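Local coordinates for protein inactive glucansucrase (Lactobacillus reuteri, PDB 5JBD) that is an inactive member of the glucansucrases, in glycoside hydrolase family 70, with a TIM-type barrel and a bound calcium ion, at residues 191-197 / 763-769; 211-217 / 838-842; 797-803 / 832-836. The contacts are given in a common frame with arbitrary orientation. Residues are numbered along the deposited sequence.

Contact 1: residues 191-197 / 763-769; sequences SDQVIFV and TVTRTNN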
loop_
_atom_site.group_PDB
_atom_site.type_symbol
_atom_site.label_atom_id
_atom_site.label_comp_id
_atom_site.label_asym_id
_atom_site.label_seq_id
_atom_site.Cartn_x
_atom_site.Cartn_y
_atom_site.Cartn_z
ATOM N N SER A 191 3.979 9.857 -10.758
ATOM C CA SER A 191 3.619 10.189 -12.123
ATOM C C SER A 191 4.384 9.370 -13.211
ATOM O O SER A 191 4.494 9.795 -14.361
ATOM C CB SER A 191 3.640 11.713 -12.255
ATOM O OG SER A 191 2.516 12.219 -11.480
ATOM N N ASP A 192 4.850 8.170 -12.838
ATOM C CA ASP A 192 5.308 7.138 -13.805
ATOM C C ASP A 192 4.149 6.199 -14.134
ATOM O O ASP A 192 4.030 5.109 -13.577
ATOM C CB ASP A 192 6.530 6.364 -13.262
ATOM C CG ASP A 192 7.853 7.051 -13.569
ATOM O OD1 ASP A 192 7.863 8.170 -14.152
ATOM O OD2 ASP A 192 8.901 6.460 -13.228
ATOM N N GLN A 193 3.281 6.658 -15.027
ATOM C CA GLN A 193 2.017 5.995 -15.323
ATOM C C GLN A 193 1.697 6.027 -16.791
ATOM O O GLN A 193 2.093 6.925 -17.534
ATOM C CB GLN A 193 0.836 6.682 -14.626
ATOM C CG GLN A 193 0.954 6.903 -13.131
ATOM C CD GLN A 193 0.805 5.644 -12.310
ATOM O OE1 GLN A 193 0.298 4.615 -12.780
ATOM N NE2 GLN A 193 1.234 5.719 -11.056
ATOM N N VAL A 194 0.887 5.051 -17.166
ATOM C CA VAL A 194 0.255 4.998 -18.441
ATOM C C VAL A 194 -1.233 4.690 -18.195
ATOM O O VAL A 194 -1.567 3.901 -17.313
ATOM C CB VAL A 194 1.051 3.934 -19.249
ATOM C CG1 VAL A 194 0.230 2.722 -19.620
ATOM C CG2 VAL A 194 1.856 4.578 -20.374
ATOM N N ILE A 195 -2.126 5.315 -18.949
ATOM C CA ILE A 195 -3.563 4.950 -18.911
ATOM C C ILE A 195 -3.921 4.017 -20.064
ATOM O O ILE A 195 -3.296 4.071 -21.118
ATOM C CB ILE A 195 -4.515 6.167 -18.953
ATOM C CG1 ILE A 195 -4.304 7.033 -20.207
ATOM C CG2 ILE A 195 -4.348 7.005 -17.684
ATOM C CD1 ILE A 195 -5.321 8.163 -20.352
ATOM N N PHE A 196 -4.937 3.184 -19.858
ATOM C CA PHE A 196 -5.502 2.343 -20.920
ATOM C C PHE A 196 -6.680 3.079 -21.553
ATOM O O PHE A 196 -7.618 3.497 -20.842
ATOM C CB PHE A 196 -5.993 1.002 -20.363
ATOM C CG PHE A 196 -4.940 0.193 -19.650
ATOM C CD1 PHE A 196 -3.586 0.325 -19.935
ATOM C CD2 PHE A 196 -5.320 -0.729 -18.689
ATOM C CE1 PHE A 196 -2.645 -0.439 -19.281
ATOM C CE2 PHE A 196 -4.377 -1.506 -18.029
ATOM C CZ PHE A 196 -3.037 -1.355 -18.323
ATOM N N VAL A 197 -6.624 3.244 -22.877
ATOM C CA VAL A 197 -7.655 3.984 -23.624
ATOM C C VAL A 197 -8.313 3.098 -24.660
ATOM O O VAL A 197 -7.760 2.056 -25.044
ATOM C CB VAL A 197 -7.115 5.265 -24.311
ATOM C CG1 VAL A 197 -6.431 6.187 -23.295
ATOM C CG2 VAL A 197 -6.204 4.956 -25.497
ATOM N N THR A 763 -3.877 -0.272 -25.648
ATOM C CA THR A 763 -3.528 1.009 -26.232
ATOM C C THR A 763 -3.361 2.012 -25.085
ATOM O O THR A 763 -4.275 2.166 -24.253
ATOM C CB THR A 763 -4.588 1.457 -27.235
ATOM O OG1 THR A 763 -4.739 0.447 -28.246
ATOM C CG2 THR A 763 -4.180 2.765 -27.900
ATOM N N VAL A 764 -2.202 2.680 -25.032
ATOM C CA VAL A 764 -1.848 3.527 -23.877
ATOM C C VAL A 764 -1.332 4.931 -24.192
ATOM O O VAL A 764 -0.905 5.226 -25.305
ATOM C CB VAL A 764 -0.801 2.843 -22.967
ATOM C CG1 VAL A 764 -1.224 1.415 -22.631
ATOM C CG2 VAL A 764 0.598 2.867 -23.578
ATOM N N THR A 765 -1.369 5.784 -23.165
ATOM C CA THR A 765 -0.884 7.165 -23.245
ATOM C C THR A 765 -0.129 7.473 -21.954
ATOM O O THR A 765 -0.557 7.078 -20.860
ATOM C CB THR A 765 -2.054 8.148 -23.434
ATOM O OG1 THR A 765 -2.658 7.912 -24.708
ATOM C CG2 THR A 765 -1.599 9.603 -23.360
ATOM N N ARG A 766 0.995 8.174 -22.093
ATOM C CA ARG A 766 1.866 8.506 -20.963
ATOM C C ARG A 766 1.223 9.639 -20.153
ATOM O O ARG A 766 1.027 10.722 -20.675
ATOM C CB ARG A 766 3.239 8.967 -21.484
ATOM C CG ARG A 766 4.272 9.312 -20.419
ATOM C CD ARG A 766 4.767 8.079 -19.699
ATOM N NE ARG A 766 5.768 8.437 -18.692
ATOM C CZ ARG A 766 5.500 8.953 -17.487
ATOM N NH1 ARG A 766 4.243 9.198 -17.115
ATOM N NH2 ARG A 766 6.506 9.242 -16.648
ATOM N N THR A 767 0.947 9.382 -18.874
ATOM C CA THR A 767 0.252 10.355 -18.025
ATOM C C THR A 767 0.883 10.536 -16.655
ATOM O O THR A 767 1.713 9.728 -16.221
ATOM C CB THR A 767 -1.217 9.941 -17.785
ATOM O OG1 THR A 767 -1.268 8.757 -16.977
ATOM C CG2 THR A 767 -1.943 9.712 -19.102
ATOM N N ASN A 768 0.443 11.600 -15.972
ATOM C CA ASN A 768 0.711 11.776 -14.544
ATOM C C ASN A 768 -0.260 10.904 -13.726
ATOM O O ASN A 768 -1.022 10.101 -14.295
ATOM C CB ASN A 768 0.632 13.269 -14.159
ATOM C CG ASN A 768 -0.774 13.854 -14.253
ATOM O OD1 ASN A 768 -1.773 13.145 -14.397
ATOM N ND2 ASN A 768 -0.854 15.179 -14.167
ATOM N N ASN A 769 -0.252 11.080 -12.407
ATOM C CA ASN A 769 -1.093 10.269 -11.514
ATOM C C ASN A 769 -2.603 10.588 -11.547
ATOM O O ASN A 769 -3.386 9.915 -10.876
ATOM C CB ASN A 769 -0.559 10.300 -10.084
ATOM C CG ASN A 769 -0.611 11.683 -9.451
ATOM O OD1 ASN A 769 -0.976 12.672 -10.089
ATOM N ND2 ASN A 769 -0.190 11.755 -8.200
HETATM O O HOH W 1 -6.328 -0.261 -23.948
#

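Contact 2: residues 211-217 / 838-842; sequences YADSNYR and AKYQN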
loop_
_atom_site.group_PDB
_atom_site.type_symbol
_atom_site.label_atom_id
_atom_site.label_comp_id
_atom_site.label_asym_id
_atom_site.label_seq_id
_atom_site.Cartn_x
_atom_site.Cartn_y
_atom_site.Cartn_z
ATOM N N TYR A 211 -11.238 -5.416 -27.389
ATOM C CA TYR A 211 -11.477 -6.300 -26.226
ATOM C C TYR A 211 -11.146 -5.606 -24.874
ATOM O O TYR A 211 -11.686 -5.983 -23.839
ATOM C CB TYR A 211 -10.690 -7.632 -26.364
ATOM C CG TYR A 211 -9.236 -7.384 -26.712
ATOM C CD1 TYR A 211 -8.320 -7.037 -25.727
ATOM C CD2 TYR A 211 -8.797 -7.418 -28.041
ATOM C CE1 TYR A 211 -7.009 -6.744 -26.039
ATOM C CE2 TYR A 211 -7.480 -7.112 -28.363
ATOM C CZ TYR A 211 -6.593 -6.775 -27.352
ATOM O OH TYR A 211 -5.281 -6.481 -27.620
ATOM N N ALA A 212 -10.246 -4.620 -24.885
ATOM C CA ALA A 212 -9.885 -3.847 -23.662
ATOM C C ALA A 212 -10.616 -2.498 -23.518
ATOM O O ALA A 212 -10.310 -1.724 -22.598
ATOM C CB ALA A 212 -8.375 -3.634 -23.607
ATOM N N ASP A 213 -11.567 -2.218 -24.414
ATOM C CA ASP A 213 -12.355 -0.997 -24.345
ATOM C C ASP A 213 -13.290 -0.995 -23.135
ATOM O O ASP A 213 -13.678 -2.057 -22.624
ATOM C CB ASP A 213 -13.200 -0.790 -25.607
ATOM C CG ASP A 213 -12.372 -0.425 -26.832
ATOM O OD1 ASP A 213 -11.140 -0.268 -26.724
ATOM O OD2 ASP A 213 -12.976 -0.304 -27.925
ATOM N N SER A 214 -13.619 0.211 -22.668
ATOM C CA SER A 214 -14.534 0.390 -21.556
ATOM C C SER A 214 -15.365 1.664 -21.743
ATOM O O SER A 214 -14.880 2.670 -22.261
ATOM C CB SER A 214 -13.760 0.427 -20.234
ATOM O OG SER A 214 -14.588 0.774 -19.128
ATOM N N ASN A 215 -16.623 1.583 -21.322
ATOM C CA ASN A 215 -17.514 2.742 -21.223
ATOM C C ASN A 215 -17.361 3.459 -19.869
ATOM O O ASN A 215 -18.050 4.433 -19.640
ATOM C CB ASN A 215 -18.970 2.303 -21.393
ATOM C CG ASN A 215 -19.275 1.815 -22.795
ATOM O OD1 ASN A 215 -19.924 0.789 -22.962
ATOM N ND2 ASN A 215 -18.791 2.530 -23.811
ATOM N N TYR A 216 -16.494 2.961 -18.988
ATOM C CA TYR A 216 -16.333 3.511 -17.651
ATOM C C TYR A 216 -14.973 4.195 -17.528
ATOM O O TYR A 216 -14.749 5.197 -18.206
ATOM C CB TYR A 216 -16.649 2.428 -16.612
ATOM C CG TYR A 216 -18.115 2.082 -16.722
ATOM C CD1 TYR A 216 -19.076 2.897 -16.134
ATOM C CD2 TYR A 216 -18.550 1.001 -17.492
ATOM C CE1 TYR A 216 -20.429 2.635 -16.278
ATOM C CE2 TYR A 216 -19.913 0.718 -17.632
ATOM C CZ TYR A 216 -20.846 1.545 -17.029
ATOM O OH TYR A 216 -22.200 1.291 -17.148
ATOM N N ARG A 217 -14.057 3.664 -16.728
ATOM C CA ARG A 217 -12.798 4.343 -16.455
ATOM C C ARG A 217 -13.012 5.810 -16.024
ATOM O O ARG A 217 -12.308 6.713 -16.491
ATOM C CB ARG A 217 -11.822 4.238 -17.657
ATOM C CG ARG A 217 -11.361 2.808 -17.977
ATOM C CD ARG A 217 -10.141 2.758 -18.907
ATOM N NE ARG A 217 -9.680 1.382 -19.138
ATOM C CZ ARG A 217 -9.751 0.688 -20.295
ATOM N NH1 ARG A 217 -10.231 1.219 -21.422
ATOM N NH2 ARG A 217 -9.308 -0.566 -20.325
ATOM N N ALA A 838 -7.374 -6.037 -18.791
ATOM C CA ALA A 838 -7.303 -4.580 -18.956
ATOM C C ALA A 838 -8.656 -3.881 -18.976
ATOM O O ALA A 838 -8.768 -2.731 -18.528
ATOM C CB ALA A 838 -6.526 -4.224 -20.212
ATOM N N LYS A 839 -9.686 -4.566 -19.473
ATOM C CA LYS A 839 -11.019 -3.971 -19.523
ATOM C C LYS A 839 -11.548 -3.546 -18.147
ATOM O O LYS A 839 -12.408 -2.675 -18.085
ATOM C CB LYS A 839 -12.024 -4.886 -20.231
ATOM C CG LYS A 839 -12.452 -6.123 -19.470
ATOM C CD LYS A 839 -13.338 -6.992 -20.360
ATOM C CE LYS A 839 -13.889 -8.187 -19.606
ATOM N NZ LYS A 839 -14.601 -9.132 -20.515
ATOM N N TYR A 840 -11.021 -4.142 -17.067
ATOM C CA TYR A 840 -11.372 -3.779 -15.693
ATOM C C TYR A 840 -10.350 -2.860 -14.997
ATOM O O TYR A 840 -10.402 -2.701 -13.761
ATOM C CB TYR A 840 -11.560 -5.057 -14.854
ATOM C CG TYR A 840 -12.707 -5.931 -15.280
ATOM C CD1 TYR A 840 -13.981 -5.395 -15.492
ATOM C CD2 TYR A 840 -12.535 -7.305 -15.470
ATOM C CE1 TYR A 840 -15.032 -6.195 -15.883
ATOM C CE2 TYR A 840 -13.589 -8.115 -15.867
ATOM C CZ TYR A 840 -14.832 -7.558 -16.069
ATOM O OH TYR A 840 -15.894 -8.341 -16.461
ATOM N N GLN A 841 -9.454 -2.241 -15.772
ATOM C CA GLN A 841 -8.312 -1.476 -15.239
ATOM C C GLN A 841 -8.217 -0.097 -15.896
ATOM O O GLN A 841 -8.530 0.056 -17.088
ATOM C CB GLN A 841 -7.007 -2.254 -15.475
ATOM C CG GLN A 841 -6.978 -3.584 -14.745
ATOM C CD GLN A 841 -5.806 -4.471 -15.136
ATOM O OE1 GLN A 841 -4.752 -4.003 -15.574
ATOM N NE2 GLN A 841 -5.985 -5.768 -14.949
ATOM N N ASN A 842 -7.791 0.890 -15.106
ATOM C CA ASN A 842 -7.603 2.265 -15.576
ATOM C C ASN A 842 -6.263 2.462 -16.261
ATOM O O ASN A 842 -6.152 3.288 -17.168
ATOM C CB ASN A 842 -7.658 3.266 -14.401
ATOM C CG ASN A 842 -9.054 3.445 -13.825
ATOM O OD1 ASN A 842 -9.209 3.633 -12.597
ATOM N ND2 ASN A 842 -10.059 3.421 -14.667
HETATM O O HOH W 2 -13.948 -0.659 -16.968
#

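Contact 3: residues 797-803 / 832-836; sequences QETYGGK and RINKW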
loop_
_atom_site.group_PDB
_atom_site.type_symbol
_atom_site.label_atom_id
_atom_site.label_comp_id
_atom_site.label_asym_id
_atom_site.label_seq_id
_atom_site.Cartn_x
_atom_site.Cartn_y
_atom_site.Cartn_z
ATOM N N GLN A 797 -9.292 -16.226 -7.738
ATOM C CA GLN A 797 -10.251 -15.458 -8.523
ATOM C C GLN A 797 -11.168 -16.366 -9.357
ATOM O O GLN A 797 -12.360 -16.081 -9.511
ATOM C CB GLN A 797 -9.535 -14.450 -9.430
ATOM C CG GLN A 797 -10.454 -13.355 -9.960
ATOM C CD GLN A 797 -10.929 -12.389 -8.866
ATOM O OE1 GLN A 797 -10.161 -12.021 -7.975
ATOM N NE2 GLN A 797 -12.178 -11.955 -8.950
ATOM N N GLU A 798 -10.608 -17.455 -9.889
ATOM C CA GLU A 798 -11.401 -18.404 -10.683
ATOM C C GLU A 798 -12.482 -19.036 -9.834
ATOM O O GLU A 798 -13.624 -19.071 -10.238
ATOM C CB GLU A 798 -10.537 -19.524 -11.296
ATOM C CG GLU A 798 -9.580 -19.071 -12.394
ATOM C CD GLU A 798 -10.232 -18.827 -13.744
ATOM O OE1 GLU A 798 -11.468 -19.032 -13.894
ATOM O OE2 GLU A 798 -9.487 -18.393 -14.665
ATOM N N THR A 799 -12.118 -19.514 -8.652
ATOM C CA THR A 799 -13.061 -20.213 -7.784
ATOM C C THR A 799 -14.057 -19.271 -7.090
ATOM O O THR A 799 -15.249 -19.560 -7.049
ATOM C CB THR A 799 -12.314 -21.059 -6.728
ATOM O OG1 THR A 799 -11.491 -22.016 -7.392
ATOM C CG2 THR A 799 -13.284 -21.805 -5.808
ATOM N N TYR A 800 -13.568 -18.159 -6.543
ATOM C CA TYR A 800 -14.371 -17.319 -5.640
ATOM C C TYR A 800 -14.932 -16.041 -6.257
ATOM O O TYR A 800 -15.855 -15.436 -5.693
ATOM C CB TYR A 800 -13.543 -16.992 -4.393
ATOM C CG TYR A 800 -13.182 -18.244 -3.632
ATOM C CD1 TYR A 800 -14.104 -18.843 -2.806
ATOM C CD2 TYR A 800 -11.924 -18.851 -3.770
ATOM C CE1 TYR A 800 -13.793 -20.010 -2.115
ATOM C CE2 TYR A 800 -11.602 -20.025 -3.087
ATOM C CZ TYR A 800 -12.547 -20.597 -2.262
ATOM O OH TYR A 800 -12.266 -21.745 -1.575
ATOM N N GLY A 801 -14.391 -15.637 -7.400
ATOM C CA GLY A 801 -14.795 -14.401 -8.039
ATOM C C GLY A 801 -16.259 -14.463 -8.411
ATOM O O GLY A 801 -16.679 -15.348 -9.168
ATOM N N GLY A 802 -17.047 -13.556 -7.839
ATOM C CA GLY A 802 -18.483 -13.527 -8.085
ATOM C C GLY A 802 -19.302 -14.665 -7.504
ATOM O O GLY A 802 -20.517 -14.709 -7.713
ATOM N N LYS A 803 -18.678 -15.560 -6.741
ATOM C CA LYS A 803 -19.348 -16.779 -6.275
ATOM C C LYS A 803 -20.597 -16.515 -5.411
ATOM O O LYS A 803 -21.572 -17.255 -5.483
ATOM C CB LYS A 803 -18.347 -17.662 -5.514
ATOM C CG LYS A 803 -18.913 -18.978 -5.003
ATOM C CD LYS A 803 -17.829 -19.765 -4.287
ATOM C CE LYS A 803 -18.359 -21.070 -3.767
ATOM N NZ LYS A 803 -17.338 -21.886 -3.062
ATOM N N ARG A 832 -19.547 -12.335 -13.658
ATOM C CA ARG A 832 -18.584 -12.727 -12.637
ATOM C C ARG A 832 -17.177 -12.447 -13.142
ATOM O O ARG A 832 -16.839 -12.797 -14.275
ATOM C CB ARG A 832 -18.722 -14.208 -12.298
ATOM C CG ARG A 832 -20.041 -14.552 -11.608
ATOM C CD ARG A 832 -20.140 -16.027 -11.245
ATOM N NE ARG A 832 -19.023 -16.510 -10.412
ATOM C CZ ARG A 832 -18.910 -17.761 -9.948
ATOM N NH1 ARG A 832 -19.844 -18.685 -10.224
ATOM N NH2 ARG A 832 -17.860 -18.102 -9.199
ATOM N N ILE A 833 -16.355 -11.819 -12.303
ATOM C CA ILE A 833 -14.938 -11.645 -12.627
ATOM C C ILE A 833 -14.157 -12.893 -12.174
ATOM O O ILE A 833 -13.781 -13.013 -11.007
ATOM C CB ILE A 833 -14.350 -10.360 -11.999
ATOM C CG1 ILE A 833 -15.109 -9.140 -12.534
ATOM C CG2 ILE A 833 -12.861 -10.259 -12.323
ATOM C CD1 ILE A 833 -14.648 -7.796 -11.988
ATOM N N ASN A 834 -13.933 -13.818 -13.110
ATOM C CA ASN A 834 -13.131 -15.019 -12.846
ATOM C C ASN A 834 -11.650 -14.778 -13.109
ATOM O O ASN A 834 -10.799 -15.553 -12.651
ATOM C CB ASN A 834 -13.632 -16.201 -13.682
ATOM C CG ASN A 834 -13.461 -15.985 -15.177
ATOM O OD1 ASN A 834 -14.022 -15.058 -15.748
ATOM N ND2 ASN A 834 -12.674 -16.846 -15.813
ATOM N N LYS A 835 -11.357 -13.722 -13.869
ATOM C CA LYS A 835 -10.005 -13.409 -14.294
ATOM C C LYS A 835 -9.909 -11.918 -14.572
ATOM O O LYS A 835 -10.758 -11.388 -15.268
ATOM C CB LYS A 835 -9.710 -14.179 -15.576
ATOM C CG LYS A 835 -8.303 -13.990 -16.116
ATOM C CD LYS A 835 -7.980 -14.942 -17.278
ATOM C CE LYS A 835 -7.622 -16.363 -16.832
ATOM N NZ LYS A 835 -6.743 -16.478 -15.612
ATOM N N TRP A 836 -8.893 -11.252 -14.023
ATOM C CA TRP A 836 -8.666 -9.817 -14.270
ATOM C C TRP A 836 -8.018 -9.631 -15.636
ATOM O O TRP A 836 -7.226 -10.458 -16.071
ATOM C CB TRP A 836 -7.793 -9.173 -13.163
ATOM C CG TRP A 836 -8.454 -9.208 -11.815
ATOM C CD1 TRP A 836 -8.270 -10.139 -10.834
ATOM C CD2 TRP A 836 -9.434 -8.293 -11.321
ATOM N NE1 TRP A 836 -9.083 -9.865 -9.762
ATOM C CE2 TRP A 836 -9.804 -8.733 -10.028
ATOM C CE3 TRP A 836 -10.041 -7.149 -11.850
ATOM C CZ2 TRP A 836 -10.751 -8.048 -9.242
ATOM C CZ3 TRP A 836 -10.989 -6.465 -11.071
ATOM C CH2 TRP A 836 -11.335 -6.921 -9.785
#

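Contact 1: residues 191-197 / 763-769
This contact is a buried antiparallel strand pairing between two interior strands of a six-stranded antiparallel sheet, consistent with the domain B of family 70 enzymes, which is assembled from two distant parts of the chain. Strand 193-197 runs at 145° to strand segment 763-767, with the axes 4.6 Å apart at closest approach. Ile195 forms a regular hydrogen-bonded pair with Thr765: Ile195 N donates to Thr765 O (3.0 Å), and Thr765 N returns a longer bond to Ile195 O (3.3 Å). On one side of this pair Thr767 N donates to Gln193 O (3.0 Å); on the other Val197 N donates to Thr763 O (2.9 Å). Beyond that last bond, water 1 bridges Val197 O (2.9 Å) and Thr763 N (3.0 Å). The non-hydrogen-bonded pairs, Val194 with Arg766 and Phe196 with Val764, share one face of the sheet. There Val194 CG1 packs against Val764 CB (3.5 Å), and Val764 CG1 meets the edge of the Phe196 ring at CD1 (3.7 Å). Gln193, Ile195, Thr765 and Thr767 occupy the other face.

Near the end of its strand, Arg766 sends its guanidinium back across to the turn 191-192 that leads into strand 193-197. Arg766 NH1 and NH2 both donate to Ser191 O (2.8 and 3.1 Å), and Arg766 NH2 forms a salt bridge with Asp192 OD1 (3.0 Å). Asp192 is also held by Ser174 and Leu175, and Arg766 NH2 by Leu173 O. Asn769 N closes this end on Ser191 OG (3.1 Å). Backbone pairing thus sets the register, while a buried arginine neutralises Asp192 and supplies donors to a turn carbonyl that the strand pairing leaves aside.

Contact 2: residues 211-217 / 838-842
One arginine, Arg217, gathers three main-chain carbonyls and so joins the loop 211-217 to the approach of strand 841-845. Arg217 NE donates to Gln841 O in an almost straight bond of 2.7 Å. Arg217 NH2 serves Ala838 O at 2.9 Å and, within its own segment, Ala212 O at 2.7 Å; Arg217 NH1 adds only a weak bond to Ala212 O (3.2 Å). Ala838 O is shared, since Gln841 N also binds it at 2.9 Å and tightens the turn that leads into the strand. Ser214 OG accepts from Tyr216 N (2.9 Å), an ST turn, and water 2 lies 2.7 Å from Ser214 OG while donating to Lys839 O at 2.8 Å. Other polar groups are met from outside the two segments: Asp245 OD2 takes Arg217 N, Asn199 N binds Asp213 OD1, and Asn242 and Thr790 hold the amide of Gln841. The apolar share is small, chiefly Ala212 CB on Ala838 CB at 3.9 Å. Around the contact, Ala838 and Arg217 rest on Phe196 of strand 193-197, Ala212 touches strand 758-767, and Tyr840 packs on helix 249-263, while Asn842 pairs through its backbone with Phe196 and with Asp243, a residue of the calcium site.

Contact 3: residues 797-803 / 832-836
Side-chain to backbone hydrogen bonds dominate the docking of loop 832-836 on the C-terminal end of helix 794-800. Arg832 NE and NH2 both donate to Gly801 O (2.9 and 3.0 Å), and Gln797 NE2 gives a nearly linear bond to Ile833 O (2.8 Å), its other partner being Glu254.

Between side chains, Asn834 ND2 donates to Glu798 OE1 (3.1 Å), and Lys835 NZ makes a long salt bridge of 3.5 Å to Glu798 OE2. Gln797 OE1 receives a weak bond from Trp836 NE1 at 3.0 Å, so the Gln797 amide joins Ile833 O and the Trp836 indole.

Close backbone approach depends on glycine. A type II turn from Tyr800 to Lys803 leads out of the helix, with Gly802 at positive phi; a CB on Gly801 would strike Ile833 O, and one on Gly802 would strike Arg832 CG. Gly801 CA instead makes a CA-H...O contact with Ile833 O at 3.4 Å.

Helix 249-263 packs against both segments: Ile833 packs on Val250 and Val251, Asn257 binds Tyr800 O, and the Tyr800 ring meets Phe261, while Trp836 pairs by its backbone with Gly792, just beyond strand 784-791.

From the N terminus, the chain first lays down 191-197 and 211-217, then makes the long excursion that holds all eight strands of the parallel barrel sheet. On its return, 763-769 closes contact 1. Segments 797-803 and 832-836 then close contact 3, a short local loop, before 838-842 closes contact 2. Contacts 1 and 2 therefore cross, contact 3 lies within the span of contact 2, and it follows contact 1 in series. Strand 193-197 is flanked by strands 758-767 and 841-845, which joins contacts 1 and 2 through Phe196 N and Asn842 O (3.0 Å). Tyr840 CE2 packs on Ile833 CG1 (3.8 Å), linking contacts 2 and 3.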